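Acyl-[acyl-carrier-protein]--UDP-N-acetylglucosamine O-acyltransferase (Helicobacter pylori, PDB 1J2Z) catalyses the transfer of a (3R)-hydroxyacyl chain from acyl carrier protein to UDP-N-acetylglucosamine, the first step of lipid A biosynthesis. Local coordinates at residues V52-E57 with I82-L87; G19-E24 with G37-N42; N42-Q47 with T56-F61; A5-I10 with G23-I28; G164-G169 with G192-R197. All blocks are in the same frame, centred on the assembly; numbering follows the deposited sequence.

Contact 1 of 5, residues V52-E57 with I82-L87; sequences VGKNTE and IGEDNL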
# COMPACT_ATOMS: atom_id res chain seq x y z
N VAL A 52 -1.58 10.10 23.72
CA VAL A 52 -1.47 10.99 22.56
C VAL A 52 -1.18 12.40 23.09
O VAL A 52 -2.03 13.01 23.76
CB VAL A 52 -2.78 10.99 21.74
CG1 VAL A 52 -2.67 11.97 20.58
CG2 VAL A 52 -3.05 9.59 21.19
N GLY A 53 0.01 12.90 22.77
CA GLY A 53 0.46 14.21 23.23
C GLY A 53 -0.27 15.45 22.74
O GLY A 53 -1.00 15.42 21.75
N LYS A 54 -0.05 16.55 23.45
CA LYS A 54 -0.68 17.84 23.16
C LYS A 54 -0.67 18.26 21.70
O LYS A 54 0.36 18.18 21.02
CB LYS A 54 -0.03 18.97 23.98
CG LYS A 54 -0.10 18.82 25.50
CD LYS A 54 0.47 20.06 26.20
CE LYS A 54 0.38 19.96 27.72
NZ LYS A 54 1.31 18.94 28.28
N ASN A 55 -1.83 18.73 21.25
CA ASN A 55 -2.03 19.24 19.91
C ASN A 55 -1.85 18.27 18.75
O ASN A 55 -1.84 18.68 17.59
CB ASN A 55 -1.13 20.46 19.70
CG ASN A 55 -1.40 21.55 20.72
OD1 ASN A 55 -2.52 22.04 20.84
ND2 ASN A 55 -0.37 21.95 21.45
N THR A 56 -1.72 16.98 19.04
CA THR A 56 -1.58 16.04 17.94
C THR A 56 -2.93 15.89 17.25
O THR A 56 -3.97 15.90 17.91
CB THR A 56 -1.06 14.68 18.44
OG1 THR A 56 0.34 14.78 18.68
CG2 THR A 56 -1.32 13.58 17.41
N GLU A 57 -2.92 15.80 15.92
CA GLU A 57 -4.15 15.66 15.15
C GLU A 57 -4.11 14.36 14.36
O GLU A 57 -3.11 14.05 13.71
CB GLU A 57 -4.30 16.85 14.20
CG GLU A 57 -5.60 16.86 13.40
CD GLU A 57 -5.72 18.08 12.50
OE1 GLU A 57 -6.78 18.25 11.87
OE2 GLU A 57 -4.76 18.87 12.43
N ILE A 82 2.67 8.65 21.98
CA ILE A 82 2.82 9.62 20.90
C ILE A 82 3.02 11.02 21.47
O ILE A 82 2.34 11.43 22.41
CB ILE A 82 1.57 9.60 19.98
CG1 ILE A 82 1.47 8.23 19.29
CG2 ILE A 82 1.64 10.70 18.93
CD1 ILE A 82 0.15 7.97 18.58
N GLY A 83 3.96 11.75 20.87
CA GLY A 83 4.28 13.09 21.33
C GLY A 83 3.33 14.21 20.94
O GLY A 83 2.16 13.98 20.62
N GLU A 84 3.87 15.43 20.95
CA GLU A 84 3.10 16.63 20.65
C GLU A 84 3.23 17.15 19.21
O GLU A 84 4.22 16.92 18.53
CB GLU A 84 3.53 17.75 21.61
CG GLU A 84 3.32 17.42 23.08
CD GLU A 84 3.76 18.55 24.00
OE1 GLU A 84 3.75 19.72 23.57
OE2 GLU A 84 4.11 18.26 25.17
N ASP A 85 2.19 17.87 18.78
CA ASP A 85 2.15 18.48 17.47
C ASP A 85 2.37 17.52 16.31
O ASP A 85 2.99 17.88 15.31
CB ASP A 85 3.17 19.61 17.40
CG ASP A 85 2.90 20.69 18.43
OD1 ASP A 85 1.79 21.24 18.43
OD2 ASP A 85 3.81 20.97 19.24
N ASN A 86 1.87 16.30 16.43
CA ASN A 86 2.02 15.34 15.36
C ASN A 86 0.83 15.38 14.42
O ASN A 86 -0.27 15.79 14.80
CB ASN A 86 2.18 13.93 15.93
CG ASN A 86 3.51 13.73 16.62
OD1 ASN A 86 4.56 13.84 15.99
ND2 ASN A 86 3.47 13.45 17.91
N LEU A 87 1.06 14.96 13.18
CA LEU A 87 0.02 14.89 12.17
C LEU A 87 0.02 13.43 11.74
O LEU A 87 1.01 12.93 11.21
CB LEU A 87 0.35 15.79 10.98
CG LEU A 87 0.19 17.29 11.18
CD1 LEU A 87 0.81 18.06 10.01
CD2 LEU A 87 -1.29 17.62 11.32
O HOH W 1 1.98 16.11 25.68
O HOH W 2 3.95 19.29 27.58
O HOH W 3 -0.57 18.59 15.05
O HOH W 4 2.53 21.36 21.72
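With OG1 anti to its own carbonyl carbon (chi1 -77°), T56 sets its hydroxyl against segment 82-87, where OG1 donates to G83 O at 2.8 Å and accepts from N86 N at 3.1 Å. One oxygen thus ties together two backbone groups of the neighbouring corner, while the methyl CG2 packs against N86 CB. K54 and E84 share a first torsion near -60° and run alongside each other, K54 CB lying 3.8 Å from E84 CG. Their charged ends stay apart, with K54 NZ 4.2 Å from E84 OE2; one water links these two atoms, another joins K54 N to OE2, and NZ has its salt bridge with D35. N55 and D85 repeat the side-by-side pairing, amide and carboxylate planes 8° apart, and a water reaches both side chains as well as E84 OE1. This is the stacking of equivalent corners on successive coils of the left-handed parallel beta-helix, G53 to T56 forming a type II turn. Backbone bonds join the corners: D85 N gives a hydrogen bond to K54 O at 2.9 Å, E57 N one to N86 O at 2.9 Å, and G53 N one to I82 O. The CA of G53 presses to 3.1 Å from G83 O. The N86 amide reaches onward to the following coil, its ND2 bonded to G108 O and OD1 to N111 N, and the E57 carboxylate turns back to H41.

Contact 2 of 5, residues G19-E24 with G37-N42; sequences GVEIGE and GVKLHN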
# COMPACT_ATOMS: atom_id res chain seq x y z
N GLY A 19 -9.85 20.91 26.06
CA GLY A 19 -9.59 21.36 24.70
C GLY A 19 -9.52 20.27 23.65
O GLY A 19 -9.23 20.55 22.49
N VAL A 20 -9.81 19.03 24.03
CA VAL A 20 -9.76 17.92 23.09
C VAL A 20 -10.98 17.85 22.16
O VAL A 20 -12.11 17.96 22.61
CB VAL A 20 -9.63 16.56 23.81
CG1 VAL A 20 -9.66 15.41 22.81
CG2 VAL A 20 -8.32 16.53 24.60
N GLU A 21 -10.73 17.67 20.87
CA GLU A 21 -11.79 17.55 19.89
C GLU A 21 -11.87 16.11 19.41
O GLU A 21 -10.86 15.51 19.05
CB GLU A 21 -11.52 18.47 18.69
CG GLU A 21 -11.49 19.94 19.03
CD GLU A 21 -11.17 20.80 17.82
OE1 GLU A 21 -11.91 20.71 16.82
OE2 GLU A 21 -10.18 21.55 17.87
N ILE A 22 -13.08 15.55 19.42
CA ILE A 22 -13.28 14.17 19.00
C ILE A 22 -14.40 14.13 17.97
O ILE A 22 -15.53 14.52 18.26
CB ILE A 22 -13.62 13.28 20.22
CG1 ILE A 22 -12.45 13.30 21.21
CG2 ILE A 22 -13.92 11.86 19.77
CD1 ILE A 22 -12.69 12.50 22.48
N GLY A 23 -14.07 13.68 16.76
CA GLY A 23 -15.06 13.63 15.69
C GLY A 23 -16.09 12.53 15.83
O GLY A 23 -16.05 11.75 16.78
N GLU A 24 -17.01 12.47 14.87
CA GLU A 24 -18.08 11.47 14.87
C GLU A 24 -17.57 10.03 14.83
O GLU A 24 -16.60 9.72 14.15
CB GLU A 24 -18.99 11.68 13.66
CG GLU A 24 -19.49 13.10 13.47
CD GLU A 24 -20.63 13.45 14.40
OE1 GLU A 24 -21.04 14.63 14.38
OE2 GLU A 24 -21.11 12.56 15.13
N GLY A 37 -5.52 19.85 23.70
CA GLY A 37 -5.54 20.25 22.30
C GLY A 37 -5.54 19.16 21.25
O GLY A 37 -5.45 19.47 20.06
N VAL A 38 -5.63 17.90 21.66
CA VAL A 38 -5.65 16.81 20.68
C VAL A 38 -6.90 16.90 19.82
O VAL A 38 -7.99 17.16 20.32
CB VAL A 38 -5.63 15.43 21.36
CG1 VAL A 38 -6.10 14.34 20.38
CG2 VAL A 38 -4.23 15.11 21.86
N LYS A 39 -6.73 16.67 18.51
CA LYS A 39 -7.87 16.70 17.60
C LYS A 39 -8.01 15.39 16.84
O LYS A 39 -7.15 15.01 16.05
CB LYS A 39 -7.76 17.86 16.60
CG LYS A 39 -8.92 17.87 15.61
CD LYS A 39 -8.87 19.06 14.65
CE LYS A 39 -10.06 19.03 13.70
NZ LYS A 39 -10.15 20.26 12.86
N LEU A 40 -9.12 14.70 17.08
CA LEU A 40 -9.40 13.45 16.40
C LEU A 40 -10.51 13.72 15.41
O LEU A 40 -11.57 14.22 15.79
CB LEU A 40 -9.87 12.38 17.39
CG LEU A 40 -8.98 12.01 18.56
CD1 LEU A 40 -9.63 10.87 19.33
CD2 LEU A 40 -7.60 11.60 18.06
N HIS A 41 -10.29 13.39 14.15
CA HIS A 41 -11.34 13.58 13.16
C HIS A 41 -12.33 12.45 13.38
O HIS A 41 -12.23 11.71 14.36
CB HIS A 41 -10.76 13.52 11.75
CG HIS A 41 -9.88 14.68 11.42
ND1 HIS A 41 -10.08 15.49 10.33
CD2 HIS A 41 -8.80 15.19 12.07
CE1 HIS A 41 -9.17 16.45 10.31
NE2 HIS A 41 -8.38 16.29 11.36
N ASN A 42 -13.31 12.33 12.50
CA ASN A 42 -14.29 11.26 12.65
C ASN A 42 -13.64 9.89 12.47
O ASN A 42 -12.63 9.76 11.78
CB ASN A 42 -15.40 11.42 11.61
CG ASN A 42 -14.91 11.19 10.19
OD1 ASN A 42 -15.02 10.09 9.64
ND2 ASN A 42 -14.33 12.22 9.59
O HOH W 5 -11.10 22.09 14.69
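E21 and I22 pair in parallel with K39 and L40, the two segments running 3° apart and joined by three backbone hydrogen bonds: E21 N to V38 O, L40 N to E21 O, and G23 N to L40 O. They are consecutive rungs on one wall of the left-handed beta-helix, equivalent strands one coil apart. The first two bonds are nearly straight; the third, 2.7 Å from G23 N to L40 O, is bent to 133° at the hydrogen as the chain leaves the strand for the corner. On the inner face I22 and L40 lie side by side, I22 CG1 meeting L40 CD1 at 4.2 Å, and both also touch I28 inside the coil. V20 continues this face, its CG1 4.3 Å from V38 CB. Beyond the strands, E24 CB rests 4.1 Å from N42 CB; E24 bonds onward to T7, and the N42 amide engages the second subunit. On the outer face E21 and K39 cross obliquely, the extended lysine chain passing the carboxylate with K39 CE 4.0 Å from E21 OE1. The charged atoms do not touch; a water bridges them, donating to E21 OE1 at 2.7 Å and accepting from K39 NZ at 2.8 Å.

Contact 3 of 5, residues N42-Q47 with T56-F61; sequences NNVTLQ and TEIFPF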
# COMPACT_ATOMS: atom_id res chain seq x y z
N ASN A 42 -13.31 12.33 12.50
CA ASN A 42 -14.29 11.26 12.65
C ASN A 42 -13.64 9.89 12.47
O ASN A 42 -12.63 9.76 11.78
CB ASN A 42 -15.40 11.42 11.61
CG ASN A 42 -14.91 11.19 10.19
OD1 ASN A 42 -15.02 10.09 9.64
ND2 ASN A 42 -14.33 12.22 9.59
N ASN A 43 -14.22 8.89 13.12
CA ASN A 43 -13.76 7.51 12.98
C ASN A 43 -12.31 7.15 13.28
O ASN A 43 -11.69 6.39 12.54
CB ASN A 43 -14.11 7.03 11.56
CG ASN A 43 -15.60 6.91 11.33
OD1 ASN A 43 -16.24 5.98 11.81
ND2 ASN A 43 -16.16 7.87 10.61
N VAL A 44 -11.76 7.71 14.36
CA VAL A 44 -10.41 7.34 14.74
C VAL A 44 -10.56 6.24 15.80
O VAL A 44 -11.43 6.32 16.67
CB VAL A 44 -9.64 8.53 15.37
CG1 VAL A 44 -8.32 8.03 15.97
CG2 VAL A 44 -9.35 9.59 14.31
N THR A 45 -9.75 5.19 15.70
CA THR A 45 -9.81 4.11 16.68
C THR A 45 -8.57 4.13 17.55
O THR A 45 -7.45 3.99 17.06
CB THR A 45 -9.91 2.73 16.01
OG1 THR A 45 -11.14 2.63 15.28
CG2 THR A 45 -9.86 1.62 17.06
N LEU A 46 -8.76 4.29 18.86
CA LEU A 46 -7.66 4.30 19.81
C LEU A 46 -7.90 3.20 20.84
O LEU A 46 -8.87 3.26 21.59
CB LEU A 46 -7.58 5.67 20.49
CG LEU A 46 -7.47 6.89 19.57
CD1 LEU A 46 -7.42 8.17 20.39
CD2 LEU A 46 -6.22 6.76 18.72
N GLN A 47 -7.03 2.20 20.85
CA GLN A 47 -7.14 1.08 21.78
C GLN A 47 -5.85 0.92 22.59
O GLN A 47 -4.88 1.66 22.40
CB GLN A 47 -7.40 -0.22 21.01
CG GLN A 47 -8.62 -0.22 20.09
CD GLN A 47 -9.94 -0.29 20.84
OE1 GLN A 47 -10.45 0.71 21.34
NE2 GLN A 47 -10.49 -1.50 20.94
N THR A 56 -1.72 16.98 19.04
CA THR A 56 -1.58 16.04 17.94
C THR A 56 -2.93 15.89 17.25
O THR A 56 -3.97 15.90 17.91
CB THR A 56 -1.06 14.68 18.44
OG1 THR A 56 0.34 14.78 18.68
CG2 THR A 56 -1.32 13.58 17.41
N GLU A 57 -2.92 15.80 15.92
CA GLU A 57 -4.15 15.66 15.15
C GLU A 57 -4.11 14.36 14.36
O GLU A 57 -3.11 14.05 13.71
CB GLU A 57 -4.30 16.85 14.20
CG GLU A 57 -5.60 16.86 13.40
CD GLU A 57 -5.72 18.08 12.50
OE1 GLU A 57 -6.78 18.25 11.87
OE2 GLU A 57 -4.76 18.87 12.43
N ILE A 58 -5.20 13.60 14.44
CA ILE A 58 -5.28 12.31 13.76
C ILE A 58 -6.49 12.27 12.83
O ILE A 58 -7.61 12.55 13.25
CB ILE A 58 -5.39 11.19 14.80
CG1 ILE A 58 -4.19 11.29 15.77
CG2 ILE A 58 -5.44 9.83 14.11
CD1 ILE A 58 -4.26 10.35 16.95
N PHE A 59 -6.25 11.92 11.57
CA PHE A 59 -7.30 11.88 10.56
C PHE A 59 -8.14 10.60 10.51
O PHE A 59 -7.78 9.58 11.11
CB PHE A 59 -6.68 12.19 9.20
CG PHE A 59 -6.29 13.65 9.04
CD1 PHE A 59 -5.23 14.18 9.77
CD2 PHE A 59 -7.02 14.48 8.19
CE1 PHE A 59 -4.89 15.54 9.66
CE2 PHE A 59 -6.69 15.84 8.07
CZ PHE A 59 -5.63 16.37 8.81
N PRO A 60 -9.28 10.63 9.79
CA PRO A 60 -10.19 9.50 9.66
C PRO A 60 -9.63 8.12 9.37
O PRO A 60 -8.72 7.95 8.56
CB PRO A 60 -11.16 9.95 8.56
CG PRO A 60 -11.19 11.43 8.74
CD PRO A 60 -9.73 11.76 8.95
N PHE A 61 -10.20 7.13 10.05
CA PHE A 61 -9.85 5.73 9.88
C PHE A 61 -8.44 5.32 10.26
O PHE A 61 -7.94 4.30 9.78
CB PHE A 61 -10.16 5.32 8.44
CG PHE A 61 -11.58 5.62 8.02
CD1 PHE A 61 -11.85 6.18 6.77
CD2 PHE A 61 -12.64 5.36 8.88
CE1 PHE A 61 -13.16 6.47 6.39
CE2 PHE A 61 -13.96 5.64 8.50
CZ PHE A 61 -14.22 6.20 7.26
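N42 OD1, on an amide that lies against P60, accepts two hydrogen bonds: one from N43 ND2 at 2.7 Å, in the carbonyl plane on a lone pair, and one with T45 OG1 of the second subunit. A chi1 of 67° places N42 CG between the backbone N and the carbonyl carbon; N42 ND2 lies 3.3 Å from P60 CG. The N42 carbonyl oxygen faces the same proline, in a CA-H...O contact with P60 CA at 3.2 Å. F61 N donates to N43 O at 3.0 Å, a bent bond whose donor stands well above the carbonyl plane. The side chains of N43 and F61 run alongside each other, amide and ring planes 37° apart, with N43 CB 3.4 Å from F61 CE2. V44 and I58 cross at about a right angle, CG1 of V44 touching CG2 of I58 at 3.9 Å, while V44 CG2 lies against the carbonyl oxygens of I58 and F59. These corners of successive coils of the left-handed beta-helix face the trimer interface, where F61 meets F61 of both other subunits edge to face. With N42 OD1 bonded both within its corner and to a neighbouring subunit, corner and trimer contact are probably set together.

Contact 4 of 5, residues A5-I10 with G23-I28; sequences AKTAII and GEFCVI. With SO4 (sulfate ion), chain D.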
# COMPACT_ATOMS: atom_id res chain seq x y z
N ALA A 5 -17.97 14.74 19.72
CA ALA A 5 -19.15 14.21 19.06
C ALA A 5 -19.92 13.25 19.97
O ALA A 5 -19.33 12.39 20.62
CB ALA A 5 -18.76 13.50 17.76
N LYS A 6 -21.24 13.41 20.00
CA LYS A 6 -22.10 12.57 20.83
C LYS A 6 -22.10 11.11 20.38
O LYS A 6 -22.34 10.21 21.18
CB LYS A 6 -23.53 13.11 20.81
CG LYS A 6 -24.47 12.41 21.76
CD LYS A 6 -25.83 13.10 21.78
CE LYS A 6 -25.70 14.57 22.17
NZ LYS A 6 -25.06 14.75 23.51
N THR A 7 -21.85 10.88 19.09
CA THR A 7 -21.84 9.52 18.55
C THR A 7 -20.55 8.76 18.89
O THR A 7 -20.50 7.54 18.76
CB THR A 7 -21.97 9.53 17.02
OG1 THR A 7 -20.92 10.32 16.46
CG2 THR A 7 -23.33 10.10 16.60
N ALA A 8 -19.52 9.49 19.30
CA ALA A 8 -18.25 8.85 19.64
C ALA A 8 -18.41 7.93 20.86
O ALA A 8 -19.18 8.24 21.77
CB ALA A 8 -17.19 9.91 19.93
N ILE A 9 -17.71 6.80 20.85
CA ILE A 9 -17.76 5.85 21.96
C ILE A 9 -16.47 6.05 22.75
O ILE A 9 -15.38 5.76 22.25
CB ILE A 9 -17.83 4.39 21.48
CG1 ILE A 9 -19.10 4.18 20.64
CG2 ILE A 9 -17.84 3.44 22.69
CD1 ILE A 9 -20.40 4.44 21.39
N ILE A 10 -16.61 6.52 23.98
CA ILE A 10 -15.46 6.81 24.83
C ILE A 10 -15.57 6.12 26.18
O ILE A 10 -16.48 6.39 26.96
CB ILE A 10 -15.36 8.33 25.05
CG1 ILE A 10 -15.36 9.06 23.70
CG2 ILE A 10 -14.10 8.67 25.85
CD1 ILE A 10 -15.47 10.56 23.82
N GLY A 23 -14.07 13.68 16.76
CA GLY A 23 -15.06 13.63 15.69
C GLY A 23 -16.09 12.53 15.83
O GLY A 23 -16.05 11.75 16.78
N GLU A 24 -17.01 12.47 14.87
CA GLU A 24 -18.08 11.47 14.87
C GLU A 24 -17.57 10.03 14.83
O GLU A 24 -16.60 9.72 14.15
CB GLU A 24 -18.99 11.68 13.66
CG GLU A 24 -19.49 13.10 13.47
CD GLU A 24 -20.63 13.45 14.40
OE1 GLU A 24 -21.04 14.63 14.38
OE2 GLU A 24 -21.11 12.56 15.13
N PHE A 25 -18.24 9.16 15.57
CA PHE A 25 -17.93 7.74 15.61
C PHE A 25 -16.53 7.30 16.05
O PHE A 25 -16.10 6.21 15.71
CB PHE A 25 -18.23 7.12 14.23
CG PHE A 25 -19.61 7.43 13.72
CD1 PHE A 25 -19.78 8.05 12.48
CD2 PHE A 25 -20.74 7.14 14.49
CE1 PHE A 25 -21.06 8.38 12.01
CE2 PHE A 25 -22.02 7.46 14.03
CZ PHE A 25 -22.18 8.09 12.79
N CYS A 26 -15.80 8.14 16.78
CA CYS A 26 -14.48 7.70 17.22
C CYS A 26 -14.70 6.59 18.25
O CYS A 26 -15.73 6.56 18.92
CB CYS A 26 -13.69 8.84 17.87
SG CYS A 26 -12.90 9.98 16.70
N VAL A 27 -13.74 5.67 18.35
CA VAL A 27 -13.82 4.58 19.33
C VAL A 27 -12.58 4.70 20.20
O VAL A 27 -11.45 4.54 19.72
CB VAL A 27 -13.85 3.20 18.65
CG1 VAL A 27 -13.92 2.10 19.71
CG2 VAL A 27 -15.06 3.11 17.72
N ILE A 28 -12.80 5.00 21.48
CA ILE A 28 -11.71 5.20 22.43
C ILE A 28 -11.77 4.22 23.60
O ILE A 28 -12.70 4.27 24.41
CB ILE A 28 -11.75 6.66 22.93
CG1 ILE A 28 -11.63 7.59 21.72
CG2 ILE A 28 -10.64 6.92 23.95
CD1 ILE A 28 -11.72 9.07 22.05
S SO4 D . -22.64 16.68 18.18
O1 SO4 D . -23.98 16.19 17.87
O2 SO4 D . -22.54 18.09 17.85
O3 SO4 D . -22.36 16.50 19.59
O4 SO4 D . -21.63 15.95 17.41
O HOH W 6 -22.75 13.16 17.18
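T7 OG1 does three things at once: it donates to E24 OE2 at 2.6 Å, accepts from F25 N at 3.1 Å, and sits over one face of the F25 ring, 3.7 Å above the plane and offset toward the rim. A chi1 of 57° puts the hydroxyl between T7's own backbone N and carbonyl carbon, while CB and CG2 lie near F25 CE2. The E24 chain bends at chi2 (-78°), which folds its CD back toward T7, and OE2 receives the hydroxyl nearly head-on; a water that accepts from T7 N lies 2.7 Å from E24 OE2. A sulfate, probably from the crystallisation liquor, lies beside this corner; it takes a weak hydrogen bond from K6 N (3.3 Å to O3) and is also hydrogen-bonded to K3 NZ. A5 CB lies 3.4 Å from G23 O. Then the chains settle into parallel pairing: I9 N donates to C26 O and I28 N to I9 O, the latter at 2.8 Å. I10 and I28 lie alongside each other and point the same way, with I10 CG1 4.0 Å from I28 CD1, on the face that also touches I22. On the side toward the threefold, F25 packs edge to face with F25 of both other subunits. Two stacked turns, type I from A5 to A8 and type II from G23 to C26, each leading into a short strand, are the corner arrangement of the left-handed parallel beta-helix of hexapeptide-repeat acyltransferases, here at its N-terminal end.

Contact 5 of 5, residues G164-G169 with G192-R197; sequences GCMIAG and GLNRHR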
# COMPACT_ATOMS: atom_id res chain seq x y z
N GLY A 164 18.86 13.18 10.75
CA GLY A 164 19.03 13.84 9.47
C GLY A 164 19.15 13.02 8.21
O GLY A 164 19.68 13.51 7.21
N CYS A 165 18.64 11.80 8.21
CA CYS A 165 18.72 10.96 7.02
C CYS A 165 17.53 11.10 6.09
O CYS A 165 16.43 11.47 6.50
CB CYS A 165 18.86 9.49 7.41
SG CYS A 165 20.47 9.05 8.08
N MET A 166 17.77 10.80 4.82
CA MET A 166 16.72 10.85 3.82
C MET A 166 16.69 9.51 3.10
O MET A 166 17.72 9.05 2.61
CB MET A 166 16.97 11.97 2.81
CG MET A 166 15.85 12.13 1.79
SD MET A 166 16.10 13.56 0.71
CE MET A 166 15.51 14.89 1.78
N ILE A 167 15.52 8.89 3.06
CA ILE A 167 15.38 7.61 2.38
C ILE A 167 14.41 7.77 1.22
O ILE A 167 13.25 8.14 1.41
CB ILE A 167 14.83 6.54 3.34
CG1 ILE A 167 15.66 6.52 4.62
CG2 ILE A 167 14.89 5.16 2.68
CD1 ILE A 167 15.20 5.51 5.61
N ALA A 168 14.89 7.49 0.01
CA ALA A 168 14.07 7.60 -1.19
C ALA A 168 12.88 6.65 -1.16
O ALA A 168 12.91 5.61 -0.51
CB ALA A 168 14.92 7.34 -2.43
N GLY A 169 11.82 7.01 -1.89
CA GLY A 169 10.64 6.17 -1.93
C GLY A 169 10.91 4.82 -2.58
O GLY A 169 11.91 4.65 -3.27
N GLY A 192 25.07 9.19 -0.65
CA GLY A 192 25.72 10.46 -0.38
C GLY A 192 25.18 11.07 0.90
O GLY A 192 24.62 10.37 1.74
N LEU A 193 25.34 12.38 1.04
CA LEU A 193 24.86 13.07 2.24
C LEU A 193 23.60 13.89 2.01
O LEU A 193 23.33 14.35 0.90
CB LEU A 193 25.95 13.97 2.80
CG LEU A 193 27.26 13.30 3.25
CD1 LEU A 193 28.11 14.31 4.01
CD2 LEU A 193 26.95 12.10 4.14
N ASN A 194 22.83 14.06 3.08
CA ASN A 194 21.60 14.83 3.05
C ASN A 194 21.99 16.30 3.21
O ASN A 194 21.74 16.92 4.24
CB ASN A 194 20.69 14.39 4.19
CG ASN A 194 19.30 14.99 4.10
OD1 ASN A 194 18.41 14.65 4.89
ND2 ASN A 194 19.10 15.89 3.15
N ARG A 195 22.60 16.83 2.16
CA ARG A 195 23.08 18.21 2.13
C ARG A 195 22.01 19.22 2.51
O ARG A 195 22.23 20.09 3.36
CB ARG A 195 23.62 18.52 0.73
CG ARG A 195 24.69 19.59 0.67
CD ARG A 195 25.31 19.64 -0.72
NE ARG A 195 26.45 20.56 -0.79
CZ ARG A 195 26.36 21.88 -0.66
NH1 ARG A 195 25.18 22.44 -0.46
NH2 ARG A 195 27.45 22.63 -0.74
N HIS A 196 20.83 19.10 1.89
CA HIS A 196 19.74 20.03 2.18
C HIS A 196 19.40 20.09 3.66
O HIS A 196 19.08 21.16 4.18
CB HIS A 196 18.49 19.64 1.38
CG HIS A 196 17.29 20.45 1.74
ND1 HIS A 196 16.52 20.19 2.86
CD2 HIS A 196 16.74 21.54 1.16
CE1 HIS A 196 15.56 21.08 2.95
NE2 HIS A 196 15.67 21.92 1.93
N ARG A 197 19.48 18.95 4.34
CA ARG A 197 19.19 18.90 5.76
C ARG A 197 20.32 19.50 6.58
O ARG A 197 20.08 20.29 7.50
CB ARG A 197 18.97 17.45 6.21
CG ARG A 197 18.70 17.31 7.69
CD ARG A 197 17.22 17.18 7.96
NE ARG A 197 16.45 18.29 7.41
CZ ARG A 197 15.13 18.30 7.31
NH1 ARG A 197 14.43 17.25 7.73
NH2 ARG A 197 14.50 19.34 6.80
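The start of helix 195-201, the first helix of the C-terminal part, meets a corner of the beta-helix here. N194 occupies the N-cap position and meets G164 and M166; it is also the centre of an inverse gamma turn. A chi1 of -171° puts N194 CG anti to the backbone N, 3.5 Å from G164 O, and N194 CB lies 3.3 Å from the same oxygen. The M166 side chain crosses that of N194 at about a right angle, M166 CB coming to 4.0 Å from N194 CG. A bend at chi3 (-81°) turns the M166 CE back toward the N194 amide, 4.4 Å from N194 CG. G164 belongs to the corner that leads through C165 into strand 166-167, a strand on the wall of the left-handed parallel beta-helix. This strand pairs on one side with 148-149 and on the other with 181-184. In the first turn of the helix, R197 lays its aliphatic part on the glycine and also packs on Y146 and N148 of the preceding coil: R197 CG is 3.9 Å and R197 CD 4.1 Å from G164 CA, a close approach to a residue that has no side chain and a positive phi (63°). M166 and N194 both touch T182 of the intervening strand 181-184, and L193, just before the cap, turns away from the corner, touching helix 204-217 at I210, Y211 and Y214.

How the contacts relate
Along the chain contacts 4, 2, 3 and 1 follow one another through the first coils of the left-handed beta-helix. Contacts 4 and 2 share G23 and E24, contacts 2 and 3 N42, contacts 3 and 1 T56 and E57; consecutive centres are 8 to 12 Å apart. Strands 9-10, 27-28 and 45-46 belong to one sheet, 21-22, 39-40 and 57-58 to another; the third (49-52, 79-82) enters only through the V52 and I82 ends of contact 1. Contacts 3 and 4 touch both other subunits, contact 2 one through E24 and N42, so coil stacking and trimer assembly use the same corners. Contact 5 lies about 40 Å from contact 4, centre to centre, where strand 166-167 meets the C-terminal helices.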